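Local coordinates for protein pyruvate kinase 1 (Trypanosoma brucei brucei, PDB 4KCT) that catalyses phosphoryl transfer from phosphoenolpyruvate to ADP, giving pyruvate and ATP, and also has an intrinsic decarboxylase activity, probably toward oxaloacetate, at residues S34-A37 against L38-L41; Y60-T63 against T64-V68; T216-Q219 against V220-V223; E313-D316 against V317-V321. All blocks are in the same frame, centred on the assembly; numbering follows the deposited sequence. Where two conformers were deposited one is given.

Contact 1: S34-A37 against L38-L41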
ATOM      1  N   SER A  34     -31.185  -2.111  42.444  1.00 25.57           N
ATOM      2  CA  SER A  34     -30.854  -2.684  43.740  1.00 25.87           C
ATOM      3  C   SER A  34     -29.368  -3.057  43.788  1.00 28.89           C
ATOM      4  O   SER A  34     -28.741  -3.318  42.750  1.00 21.82           O
ATOM      5  CB  SER A  34     -31.728  -3.912  44.035  1.00 28.71           C
ATOM      6  OG  SER A  34     -31.342  -5.012  43.223  1.00 26.52           O
ATOM      7  N   VAL A  35     -28.798  -3.086  44.986  1.00 23.89           N
ATOM      8  CA  VAL A  35     -27.398  -3.458  45.113  1.00 26.13           C
ATOM      9  C   VAL A  35     -27.151  -4.857  44.527  1.00 27.55           C
ATOM     10  O   VAL A  35     -26.140  -5.095  43.860  1.00 24.24           O
ATOM     11  CB  VAL A  35     -26.937  -3.397  46.579  1.00 27.02           C
ATOM     12  CG1 VAL A  35     -25.545  -3.984  46.735  1.00 27.15           C
ATOM     13  CG2 VAL A  35     -26.992  -1.952  47.077  1.00 25.20           C
ATOM     14  N   GLU A  36     -28.068  -5.782  44.778  1.00 26.89           N
ATOM     15  CA  GLU A  36     -27.883  -7.109  44.254  0.50 28.22           C
ATOM     16  C   GLU A  36     -27.969  -7.126  42.719  1.00 25.64           C
ATOM     17  O   GLU A  36     -27.160  -7.790  42.066  1.00 24.14           O
ATOM     18  CB  GLU A  36     -28.851  -8.103  44.886  0.50 31.78           C
ATOM     19  CG  GLU A  36     -28.205  -9.432  45.257  0.50 35.82           C
ATOM     20  CD  GLU A  36     -27.083  -9.290  46.281  0.50 36.95           C
ATOM     21  OE1 GLU A  36     -26.027  -9.935  46.105  0.50 35.86           O
ATOM     22  OE2 GLU A  36     -27.260  -8.557  47.276  0.50 40.36           O
ATOM     23  N   ALA A  37     -28.889  -6.353  42.143  1.00 22.42           N
ATOM     24  CA  ALA A  37     -28.993  -6.309  40.692  1.00 22.37           C
ATOM     25  C   ALA A  37     -27.721  -5.713  40.111  1.00 22.26           C
ATOM     26  O   ALA A  37     -27.257  -6.137  39.046  1.00 24.34           O
ATOM     27  CB  ALA A  37     -30.216  -5.504  40.238  1.00 20.10           C
ATOM     28  N   LEU A  38     -27.198  -4.679  40.764  1.00 21.72           N
ATOM     29  CA  LEU A  38     -26.002  -4.010  40.265  1.00 23.80           C
ATOM     30  C   LEU A  38     -24.788  -4.921  40.319  1.00 22.71           C
ATOM     31  O   LEU A  38     -23.949  -4.889  39.435  1.00 21.71           O
ATOM     32  CB  LEU A  38     -25.735  -2.710  41.028  1.00 21.81           C
ATOM     33  CG  LEU A  38     -26.715  -1.567  40.678  1.00 22.05           C
ATOM     34  CD1 LEU A  38     -26.677  -0.442  41.713  1.00 20.15           C
ATOM     35  CD2 LEU A  38     -26.481  -1.035  39.268  1.00 19.37           C
ATOM     36  N   LYS A  39     -24.662  -5.699  41.393  1.00 24.02           N
ATOM     37  CA  LYS A  39     -23.558  -6.656  41.479  1.00 24.72           C
ATOM     38  C   LYS A  39     -23.595  -7.635  40.319  1.00 24.10           C
ATOM     39  O   LYS A  39     -22.571  -7.886  39.677  1.00 23.73           O
ATOM     40  CB  LYS A  39     -23.575  -7.413  42.816  1.00 25.03           C
ATOM     41  CG  LYS A  39     -23.011  -6.589  43.971  1.00 28.61           C
ATOM     42  CD  LYS A  39     -22.660  -7.469  45.176  1.00 35.49           C
ATOM     43  CE  LYS A  39     -23.837  -8.290  45.605  1.00 36.54           C
ATOM     44  NZ  LYS A  39     -23.495  -9.152  46.790  1.00 43.59           N
ATOM     45  N   ASN A  40     -24.780  -8.166  40.023  1.00 22.63           N
ATOM     46  CA  ASN A  40     -24.924  -9.041  38.885  1.00 22.48           C
ATOM     47  C   ASN A  40     -24.588  -8.357  37.558  1.00 21.35           C
ATOM     48  O   ASN A  40     -24.024  -8.982  36.654  1.00 22.00           O
ATOM     49  CB  ASN A  40     -26.321  -9.640  38.844  1.00 23.61           C
ATOM     50  CG  ASN A  40     -26.529 -10.693  39.919  1.00 28.01           C
ATOM     51  OD1 ASN A  40     -25.583 -11.306  40.373  1.00 32.14           O
ATOM     52  ND2 ASN A  40     -27.765 -10.881  40.335  1.00 27.27           N
ATOM     53  N   LEU A  41     -25.029  -7.116  37.397  1.00 19.95           N
ATOM     54  CA  LEU A  41     -24.680  -6.351  36.203  1.00 20.47           C
ATOM     55  C   LEU A  41     -23.163  -6.227  36.064  1.00 19.96           C
ATOM     56  O   LEU A  41     -22.624  -6.325  34.964  1.00 20.93           O
ATOM     57  CB  LEU A  41     -25.295  -4.961  36.256  1.00 22.93           C
ATOM     58  CG  LEU A  41     -26.617  -4.656  35.552  1.00 30.36           C
ATOM     59  CD1 LEU A  41     -26.727  -3.160  35.226  1.00 23.88           C
ATOM     60  CD2 LEU A  41     -26.836  -5.495  34.295  1.00 26.59           C
TER
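The flat carboxylate of Glu-36 is met at one oxygen by the end of Lys-39, in a salt bridge that is doubtful. NZ is placed 2.7 Å from OE1, and the hydrogen bond within the pair is weak. Glu-36 was deposited in two conformers, and Lys-39 CE also comes 2.8 Å from Glu-36 OE1, too close for a carbon and an oxygen. The two side chains meet at a slant; Glu-36 bends at chi2 (61°) and Lys-39 at chi3. The firmer partner of Lys-39 NZ is Glu-74, through another salt bridge. The flat amide of Asn-40 lies back along the helix. Its ND2 is 3.6 Å from Glu-36 O and its CG is 3.7 Å from the same oxygen.

Ser-34 is the N-cap. OG accepts from Ala-37 N at 3.0 Å, with an angle of 154° at the hydrogen. This ties off a backbone N-H of the first turn. Helical bonds then run from Leu-38 N to Ser-34 O and onward to Leu-41 N and Ala-37 O. Leu-38 CG rests 3.4 Å from Ser-34 O.

The turn opens helix 35-44, the crossover from strand 23-27 to strand 46-52 in the barrel domain. Val-35, Leu-38 and Lys-39 pack on helix 58-75. Leu-41 packs on Ile-28 and, together with Asn-40, on helix 340-356.

Contact 2: Y60-T63 against T64-V68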
ATOM      1  N   TYR A  60     -34.065   9.661  43.545  1.00 25.33           N
ATOM      2  CA  TYR A  60     -33.956   8.406  42.803  1.00 24.37           C
ATOM      3  C   TYR A  60     -32.491   8.138  42.374  1.00 23.03           C
ATOM      4  O   TYR A  60     -31.939   7.044  42.595  1.00 23.24           O
ATOM      5  CB  TYR A  60     -34.889   8.429  41.580  1.00 24.33           C
ATOM      6  CG  TYR A  60     -34.904   7.118  40.799  1.00 27.73           C
ATOM      7  CD1 TYR A  60     -35.669   6.036  41.240  1.00 26.23           C
ATOM      8  CD2 TYR A  60     -34.061   6.926  39.688  1.00 26.66           C
ATOM      9  CE1 TYR A  60     -35.677   4.835  40.553  1.00 25.00           C
ATOM     10  CE2 TYR A  60     -34.022   5.704  39.021  1.00 28.29           C
ATOM     11  CZ  TYR A  60     -34.828   4.662  39.459  1.00 27.57           C
ATOM     12  OH  TYR A  60     -34.759   3.435  38.846  1.00 27.03           O
ATOM     13  N   HIS A  61     -31.856   9.150  41.801  1.00 21.93           N
ATOM     14  CA  HIS A  61     -30.507   8.982  41.293  1.00 22.22           C
ATOM     15  C   HIS A  61     -29.499   8.897  42.382  1.00 22.47           C
ATOM     16  O   HIS A  61     -28.489   8.229  42.236  1.00 18.84           O
ATOM     17  CB  HIS A  61     -30.157  10.096  40.320  1.00 23.00           C
ATOM     18  CG  HIS A  61     -30.989  10.076  39.076  1.00 25.76           C
ATOM     19  ND1 HIS A  61     -31.041   8.995  38.258  1.00 23.77           N
ATOM     20  CD2 HIS A  61     -31.945  10.966  38.606  1.00 24.07           C
ATOM     21  CE1 HIS A  61     -31.925   9.229  37.274  1.00 24.55           C
ATOM     22  NE2 HIS A  61     -32.453  10.442  37.464  1.00 23.47           N
ATOM     23  N   GLN A  62     -29.790   9.502  43.537  1.00 22.99           N
ATOM     24  CA  GLN A  62     -28.921   9.322  44.692  1.00 22.09           C
ATOM     25  C   GLN A  62     -28.861   7.847  45.102  1.00 23.03           C
ATOM     26  O   GLN A  62     -27.800   7.340  45.481  1.00 24.70           O
ATOM     27  CB  GLN A  62     -29.390  10.170  45.892  1.00 24.32           C
ATOM     28  CG  GLN A  62     -28.445  10.054  47.096  1.00 26.18           C
ATOM     29  CD  GLN A  62     -27.127  10.768  46.868  1.00 28.42           C
ATOM     30  OE1 GLN A  62     -27.106  11.972  46.641  1.00 33.12           O
ATOM     31  NE2 GLN A  62     -26.024  10.007  46.829  1.00 25.49           N
ATOM     32  N   THR A  63     -30.014   7.187  45.100  1.00 22.04           N
ATOM     33  CA  THR A  63     -30.077   5.745  45.378  1.00 23.97           C
ATOM     34  C   THR A  63     -29.172   4.951  44.413  1.00 22.55           C
ATOM     35  O   THR A  63     -28.438   4.044  44.831  1.00 22.47           O
ATOM     36  CB  THR A  63     -31.538   5.234  45.328  1.00 26.17           C
ATOM     37  OG1 THR A  63     -32.306   5.922  46.325  1.00 26.95           O
ATOM     38  CG2 THR A  63     -31.623   3.734  45.600  1.00 26.17           C
ATOM     39  N   THR A  64     -29.235   5.288  43.127  1.00 22.86           N
ATOM     40  CA  THR A  64     -28.376   4.642  42.133  1.00 22.20           C
ATOM     41  C   THR A  64     -26.906   4.847  42.471  1.00 19.88           C
ATOM     42  O   THR A  64     -26.146   3.900  42.556  1.00 23.33           O
ATOM     43  CB  THR A  64     -28.658   5.171  40.705  1.00 20.56           C
ATOM     44  OG1 THR A  64     -30.037   4.928  40.371  1.00 23.22           O
ATOM     45  CG2 THR A  64     -27.711   4.444  39.640  1.00 17.74           C
ATOM     46  N   ILE A  65     -26.528   6.090  42.730  1.00 21.30           N
ATOM     47  CA  ILE A  65     -25.169   6.397  43.109  1.00 20.86           C
ATOM     48  C   ILE A  65     -24.727   5.576  44.323  1.00 23.51           C
ATOM     49  O   ILE A  65     -23.675   4.878  44.281  1.00 22.06           O
ATOM     50  CB  ILE A  65     -24.987   7.903  43.379  1.00 22.91           C
ATOM     51  CG1 ILE A  65     -25.027   8.666  42.051  1.00 21.12           C
ATOM     52  CG2 ILE A  65     -23.650   8.167  44.110  1.00 22.00           C
ATOM     53  CD1 ILE A  65     -25.100  10.167  42.219  1.00 24.37           C
ATOM     54  N   ASN A  66     -25.539   5.592  45.382  1.00 21.18           N
ATOM     55  CA  ASN A  66     -25.170   4.870  46.597  1.00 22.12           C
ATOM     56  C   ASN A  66     -25.075   3.376  46.356  1.00 23.83           C
ATOM     57  O   ASN A  66     -24.170   2.697  46.887  1.00 23.02           O
ATOM     58  CB  ASN A  66     -26.166   5.155  47.735  1.00 24.54           C
ATOM     59  CG  ASN A  66     -26.126   6.603  48.190  1.00 26.99           C
ATOM     60  OD1 ASN A  66     -25.211   7.350  47.844  1.00 28.02           O
ATOM     61  ND2 ASN A  66     -27.157   7.023  48.900  1.00 28.12           N
ATOM     62  N   ASN A  67     -26.039   2.843  45.617  1.00 21.86           N
ATOM     63  CA  ASN A  67     -26.077   1.411  45.369  1.00 21.88           C
ATOM     64  C   ASN A  67     -24.929   0.951  44.469  1.00 21.92           C
ATOM     65  O   ASN A  67     -24.380  -0.147  44.665  1.00 22.33           O
ATOM     66  CB  ASN A  67     -27.448   0.972  44.804  1.00 21.28           C
ATOM     67  CG  ASN A  67     -28.550   1.024  45.857  1.00 25.24           C
ATOM     68  OD1 ASN A  67     -28.292   1.407  46.970  1.00 25.40           O
ATOM     69  ND2 ASN A  67     -29.787   0.718  45.475  1.00 24.03           N
ATOM     70  N   VAL A  68     -24.577   1.776  43.478  1.00 20.99           N
ATOM     71  CA  VAL A  68     -23.468   1.440  42.558  1.00 21.18           C
ATOM     72  C   VAL A  68     -22.168   1.372  43.359  1.00 23.41           C
ATOM     73  O   VAL A  68     -21.425   0.391  43.277  1.00 21.29           O
ATOM     74  CB  VAL A  68     -23.299   2.482  41.424  1.00 20.67           C
ATOM     75  CG1 VAL A  68     -21.937   2.315  40.740  1.00 19.93           C
ATOM     76  CG2 VAL A  68     -24.419   2.350  40.391  1.00 19.65           C
TER
HETATM   77  O   HOH W   1     -30.220   6.252  38.066  1.00 21.14           O
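Thr-64 packs tightly against the turn before it. Its CB sits 3.4 Å from His-61 O, and its OG1 comes obliquely to the Tyr-60 ring. A water joins the same OG1 to the His-61 ring. It is 2.7 Å from Thr-64 OG1 and 2.9 Å from His-61 ND1, and it lies in the imidazole plane at the ring edge. Tyr-60 CD2 stands 3.8 Å above one face of that imidazole, offset toward the rim. His-61 also stacks with Phe-53, and its NE2 bonds to His-55 O, so both ring nitrogens are engaged. Thr-64 OG1 has a further partner in Gln-33. Thr-63 and Asn-67 run side by side, with CG2 of the first 3.5 Å from ND2 of the second. Asn-67 packs on Val-35 and Leu-38 of helix 35-44, and its ND2 bonds to Gln-33 O.

This is helix 58-75 of the TIM barrel, the crossover between strands 46-52 and 80-84. His-61, Thr-64 and Ile-65 reach Met-51 on the first of these strands. Ile-65 also touches Phe-200 of helix 192-204.

The side of Gln-62 and the exposed Asn-66 is somewhat looser. Gln-62 reaches along the helix, and its NE2 donates to Asn-66 OD1 at 3.0 Å. The bond is bent, 148° at the hydrogen. The donor stands above the carbonyl plane of Asn-66, while OD1 lies in the amide plane of Gln-62. The two amide planes are 34° apart. Gln-62 gets there because its CG is anti to the backbone N (chi1 -177°) and its chain then turns at chi2. NE2 also has a weak bond to Gln-204, and Gln-62 touches Phe-200.

Contact 3: T216-Q219 against V220-V223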
ATOM      1  N   THR A 216     -22.349  22.660  19.103  1.00 19.19           N
ATOM      2  CA  THR A 216     -21.131  23.436  18.803  1.00 20.56           C
ATOM      3  C   THR A 216     -20.097  23.200  19.891  1.00 18.80           C
ATOM      4  O   THR A 216     -20.443  22.848  21.030  1.00 18.71           O
ATOM      5  CB  THR A 216     -21.406  24.975  18.782  1.00 21.97           C
ATOM      6  OG1 THR A 216     -21.811  25.388  20.086  1.00 21.62           O
ATOM      7  CG2 THR A 216     -22.502  25.343  17.779  1.00 22.58           C
ATOM      8  N   ALA A 217     -18.854  23.578  19.596  1.00 19.49           N
ATOM      9  CA  ALA A 217     -17.800  23.604  20.600  1.00 19.01           C
ATOM     10  C   ALA A 217     -18.110  24.599  21.722  1.00 20.70           C
ATOM     11  O   ALA A 217     -17.741  24.372  22.870  1.00 21.00           O
ATOM     12  CB  ALA A 217     -16.453  23.932  19.959  1.00 21.14           C
ATOM     13  N   GLU A 218     -18.747  25.720  21.391  1.00 21.65           N
ATOM     14  CA  GLU A 218     -19.069  26.712  22.429  1.00 23.64           C
ATOM     15  C   GLU A 218     -20.024  26.123  23.481  1.00 24.47           C
ATOM     16  O   GLU A 218     -19.865  26.342  24.688  1.00 21.88           O
ATOM     17  CB  GLU A 218     -19.651  27.989  21.811  1.00 28.44           C
ATOM     18  CG  GLU A 218     -19.833  29.127  22.808  1.00 42.43           C
ATOM     19  CD  GLU A 218     -18.568  29.437  23.622  1.00 57.62           C
ATOM     20  OE1 GLU A 218     -18.698  29.720  24.835  1.00 65.04           O
ATOM     21  OE2 GLU A 218     -17.443  29.387  23.057  1.00 58.17           O
ATOM     22  N   GLN A 219     -20.960  25.298  23.032  1.00 22.02           N
ATOM     23  CA  GLN A 219     -21.819  24.594  23.972  1.00 22.76           C
ATOM     24  C   GLN A 219     -21.058  23.665  24.920  1.00 19.88           C
ATOM     25  O   GLN A 219     -21.414  23.553  26.105  1.00 20.59           O
ATOM     26  CB  GLN A 219     -22.877  23.811  23.224  1.00 24.76           C
ATOM     27  CG  GLN A 219     -23.831  24.689  22.466  1.00 28.73           C
ATOM     28  CD  GLN A 219     -25.157  24.026  22.276  1.00 33.17           C
ATOM     29  OE1 GLN A 219     -25.225  22.832  21.990  1.00 27.74           O
ATOM     30  NE2 GLN A 219     -26.231  24.771  22.522  1.00 31.47           N
ATOM     31  N   VAL A 220     -20.069  22.937  24.403  1.00 18.89           N
ATOM     32  CA  VAL A 220     -19.216  22.125  25.296  1.00 19.09           C
ATOM     33  C   VAL A 220     -18.569  22.991  26.383  1.00 20.21           C
ATOM     34  O   VAL A 220     -18.583  22.635  27.566  1.00 21.10           O
ATOM     35  CB  VAL A 220     -18.112  21.373  24.525  1.00 20.18           C
ATOM     36  CG1 VAL A 220     -17.323  20.495  25.478  1.00 17.87           C
ATOM     37  CG2 VAL A 220     -18.722  20.525  23.397  1.00 19.94           C
ATOM     38  N   ARG A 221     -17.988  24.118  25.967  1.00 20.27           N
ATOM     39  CA  ARG A 221     -17.400  25.093  26.885  1.00 24.74           C
ATOM     40  C   ARG A 221     -18.373  25.644  27.921  1.00 23.15           C
ATOM     41  O   ARG A 221     -18.014  25.787  29.095  1.00 22.23           O
ATOM     42  CB  ARG A 221     -16.714  26.243  26.109  1.00 25.51           C
ATOM     43  CG  ARG A 221     -15.420  25.800  25.417  1.00 30.74           C
ATOM     44  CD  ARG A 221     -14.619  26.977  24.871  1.00 32.89           C
ATOM     45  NE  ARG A 221     -15.225  27.536  23.661  1.00 39.12           N
ATOM     46  CZ  ARG A 221     -15.036  27.050  22.430  1.00 40.22           C
ATOM     47  NH1 ARG A 221     -15.618  27.636  21.397  1.00 38.32           N
ATOM     48  NH2 ARG A 221     -14.244  25.988  22.231  1.00 36.57           N
ATOM     49  N   GLU A 222     -19.637  25.810  27.524  1.00 22.62           N
ATOM     50  CA  GLU A 222     -20.675  26.214  28.469  1.00 23.69           C
ATOM     51  C   GLU A 222     -21.006  25.150  29.485  1.00 24.48           C
ATOM     52  O   GLU A 222     -21.196  25.463  30.662  1.00 20.59           O
ATOM     53  CB  GLU A 222     -21.941  26.688  27.747  1.00 25.95           C
ATOM     54  CG  GLU A 222     -21.763  28.078  27.158  1.00 38.43           C
ATOM     55  CD  GLU A 222     -22.721  28.382  26.018  1.00 51.63           C
ATOM     56  OE1 GLU A 222     -23.664  27.589  25.782  1.00 53.75           O
ATOM     57  OE2 GLU A 222     -22.534  29.431  25.362  1.00 60.27           O
ATOM     58  N   VAL A 223     -21.033  23.880  29.058  1.00 18.85           N
ATOM     59  CA  VAL A 223     -21.159  22.790  30.021  1.00 19.94           C
ATOM     60  C   VAL A 223     -19.972  22.764  30.982  1.00 20.61           C
ATOM     61  O   VAL A 223     -20.140  22.593  32.207  1.00 21.93           O
ATOM     62  CB  VAL A 223     -21.313  21.414  29.324  1.00 19.96           C
ATOM     63  CG1 VAL A 223     -21.254  20.273  30.363  1.00 18.61           C
ATOM     64  CG2 VAL A 223     -22.639  21.382  28.562  1.00 18.08           C
TER
HETATM   65  O   HOH W   2     -25.554  27.407  23.815  1.00 47.58           O
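Charge pairing joins Glu-218 and Arg-221 on the outer side of the helix. Arg-221 grips side-on, with NE and NH1 each 3.0 Å from Glu-218 OE2. Both bonds are bent. The oxygen sits at the guanidinium edge, in its plane. Both nitrogens reach it from the same face of the carboxylate, NE from above the carboxylate plane, and the two planes are 57° apart. Glu-218 leaves the helix with CG anti to the backbone N (chi1 -172°) and bends at chi2, which carries OE2 to Arg-221. Its OE1 lies 3.9 Å from Glu-222 OE2, a like-charge approach that the arginine would be expected to ease.

Over one face of the guanidinium lies Ala-217 O, 3.8 Å above its centre. Ala-217 CB touches NH2 of the same group.

Water-mediated contact links Gln-219 and Glu-222. The water accepts from Gln-219 NE2 at 3.0 Å and donates to Glu-222 OE1 at 2.7 Å. Gln-219 OE1 accepts from Arg-215 N.

A side-chain N-cap starts the helix. Thr-216 OG1 accepts from Gln-219 N at 3.1 Å. The following bond, Val-220 N to Thr-216 O, is weak.

Val-220 and Val-223 pack on strand 235-240. Residues 216-223 are thus the N-capped, amphipathic start of helix 217-227, the crossover from strand 208-211 to strand 235-240 in the TIM barrel.

Contact 4: E313-D316 against V317-V321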
ATOM      1  N   GLU A 313     -29.453  -7.250  15.596  1.00 14.47           N
ATOM      2  CA  GLU A 313     -28.891  -6.718  16.820  1.00 14.92           C
ATOM      3  C   GLU A 313     -27.479  -7.232  17.076  1.00 15.69           C
ATOM      4  O   GLU A 313     -26.565  -6.467  17.458  1.00 13.67           O
ATOM      5  CB  GLU A 313     -29.840  -6.996  18.006  1.00 15.75           C
ATOM      6  CG  GLU A 313     -30.999  -6.006  18.006  1.00 17.67           C
ATOM      7  CD  GLU A 313     -32.231  -6.482  18.772  1.00 19.18           C
ATOM      8  OE1 GLU A 313     -32.216  -7.622  19.337  1.00 19.71           O
ATOM      9  OE2 GLU A 313     -33.248  -5.737  18.734  1.00 18.48           O
ATOM     10  N   VAL A 314     -27.276  -8.517  16.878  1.00 14.19           N
ATOM     11  CA  VAL A 314     -25.947  -9.047  17.025  1.00 14.73           C
ATOM     12  C   VAL A 314     -24.988  -8.347  16.090  1.00 17.04           C
ATOM     13  O   VAL A 314     -23.878  -7.947  16.487  1.00 16.07           O
ATOM     14  CB  VAL A 314     -25.907 -10.561  16.785  1.00 16.18           C
ATOM     15  CG1 VAL A 314     -24.457 -11.025  16.682  1.00 18.33           C
ATOM     16  CG2 VAL A 314     -26.622 -11.272  17.916  1.00 18.40           C
ATOM     17  N   SER A 315     -25.404  -8.165  14.842  1.00 17.37           N
ATOM     18  CA  SER A 315     -24.506  -7.564  13.884  1.00 17.54           C
ATOM     19  C   SER A 315     -24.227  -6.067  14.181  1.00 16.65           C
ATOM     20  O   SER A 315     -23.108  -5.593  14.015  1.00 14.36           O
ATOM     21  CB  SER A 315     -24.999  -7.796  12.469  1.00 19.80           C
ATOM     22  OG  SER A 315     -25.367  -6.609  11.845  1.00 27.50           O
ATOM     23  N   ASP A 316     -25.228  -5.367  14.693  1.00 14.47           N
ATOM     24  CA  ASP A 316     -25.056  -3.971  15.107  1.00 14.61           C
ATOM     25  C   ASP A 316     -23.949  -3.847  16.169  1.00 14.52           C
ATOM     26  O   ASP A 316     -23.078  -2.953  16.086  1.00 16.47           O
ATOM     27  CB  ASP A 316     -26.388  -3.454  15.682  1.00 14.60           C
ATOM     28  CG  ASP A 316     -26.378  -1.942  15.946  1.00 16.82           C
ATOM     29  OD1 ASP A 316     -25.848  -1.163  15.119  1.00 18.48           O
ATOM     30  OD2 ASP A 316     -26.879  -1.536  17.006  1.00 17.03           O
ATOM     31  N   VAL A 317     -24.021  -4.664  17.208  1.00 13.76           N
ATOM     32  CA  VAL A 317     -22.966  -4.621  18.235  1.00 14.94           C
ATOM     33  C   VAL A 317     -21.580  -4.948  17.638  1.00 14.73           C
ATOM     34  O   VAL A 317     -20.594  -4.215  17.873  1.00 14.66           O
ATOM     35  CB  VAL A 317     -23.300  -5.532  19.439  1.00 15.99           C
ATOM     36  CG1 VAL A 317     -22.146  -5.563  20.438  1.00 14.91           C
ATOM     37  CG2 VAL A 317     -24.592  -5.048  20.131  1.00 15.15           C
ATOM     38  N   ALA A 318     -21.500  -6.016  16.851  1.00 13.30           N
ATOM     39  CA  ALA A 318     -20.209  -6.447  16.295  1.00 14.24           C
ATOM     40  C   ALA A 318     -19.668  -5.340  15.400  1.00 13.78           C
ATOM     41  O   ALA A 318     -18.494  -5.012  15.440  1.00 13.42           O
ATOM     42  CB  ALA A 318     -20.369  -7.753  15.497  1.00 13.09           C
ATOM     43  N   ASN A 319     -20.535  -4.744  14.602  1.00 14.38           N
ATOM     44  CA  ASN A 319     -20.077  -3.689  13.695  1.00 14.27           C
ATOM     45  C   ASN A 319     -19.671  -2.379  14.350  1.00 13.64           C
ATOM     46  O   ASN A 319     -18.740  -1.707  13.872  1.00 13.73           O
ATOM     47  CB  ASN A 319     -21.091  -3.463  12.562  1.00 15.86           C
ATOM     48  CG  ASN A 319     -20.961  -4.510  11.474  1.00 20.46           C
ATOM     49  OD1 ASN A 319     -19.857  -4.736  10.967  1.00 22.90           O
ATOM     50  ND2 ASN A 319     -22.021  -5.292  11.263  1.00 16.25           N
ATOM     51  N   ALA A 320     -20.307  -2.039  15.477  1.00 12.39           N
ATOM     52  CA  ALA A 320     -19.860  -0.880  16.278  1.00 13.33           C
ATOM     53  C   ALA A 320     -18.433  -1.116  16.797  1.00 14.03           C
ATOM     54  O   ALA A 320     -17.569  -0.235  16.700  1.00 14.91           O
ATOM     55  CB  ALA A 320     -20.829  -0.598  17.454  1.00 12.50           C
ATOM     56  N   VAL A 321     -18.154  -2.339  17.215  1.00 13.21           N
ATOM     57  CA  VAL A 321     -16.796  -2.678  17.657  1.00 13.31           C
ATOM     58  C   VAL A 321     -15.787  -2.656  16.482  1.00 14.20           C
ATOM     59  O   VAL A 321     -14.731  -1.997  16.556  1.00 15.79           O
ATOM     60  CB  VAL A 321     -16.776  -4.061  18.308  1.00 13.47           C
ATOM     61  CG1 VAL A 321     -15.337  -4.536  18.482  1.00 12.58           C
ATOM     62  CG2 VAL A 321     -17.524  -4.006  19.645  1.00 14.54           C
TER
HETATM   63  O   HOH W   3     -24.790  -3.944  11.735  1.00 27.07           O
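Ser-315 and Asn-319 stand one turn apart on helix 311-323, a barrel helix that also forms part of a subunit interface. A water bridges their side chains. It donates to Ser-315 OG at 2.7 Å and accepts from Asn-319 ND2 at 3.1 Å. The two polar ends lie 3.6 Å apart, OG to ND2. Ser-315 has an unusual chi1 of 114°, off the staggered positions. Its OG also hydrogen-bonds to Asp-316 OD1 of the second subunit. The bond is repeated in reverse: Asp-316 OD1 pairs with Ser-315 OG of the second subunit. Asn-319 packs on its own counterpart across the interface.

Asp-316 is anchored at both oxygens. Its CG stands anti to the backbone N (chi1 -171°). OD1 serves the interface, and OD2 makes a salt bridge with Arg-263, which lines the pyruvate pocket. Asp-316 therefore links the subunit contact to a pocket residue. The two partners would be expected to stabilise its negative charge.

Methyl groups touch carbonyl oxygens of the preceding turn. Val-317 CG2 is 3.6 Å from Glu-313 O, and Ala-320 CB is 3.5 Å from Asp-316 O. Regular helical bonds join the turns, from Val-317 N to Glu-313 O through Ala-320 N to Asp-316 O.

The helix is the crossover from strand 293-296 to strand 327-330. Val-317, Ala-318 and Val-321 pack on helix 340-356, while Asp-316 and Ala-320 touch Met-299.

Overall arrangement
All four contacts lie on helices of the barrel domain, each in a different beta-alpha-beta unit. Contacts 1 and 2 are on adjacent helices and touch, with centres 12 Å apart. Leu-38 CD1 packs 3.5 Å from Asn-67 CB. Contact 3 lies on the other side of the chain's centre from contacts 1 and 4, its centre about 35 Å and 31 Å from theirs. Around the active site, the side chain of Asp-316 of contact 4 is about 11 Å from pyruvate. The side chain of His-61 of contact 2 is about 13 Å from pyruvate and 9 Å from potassium. The side chain of Gln-219 of contact 3 is about 13 Å from magnesium. Only contact 4 touches another subunit.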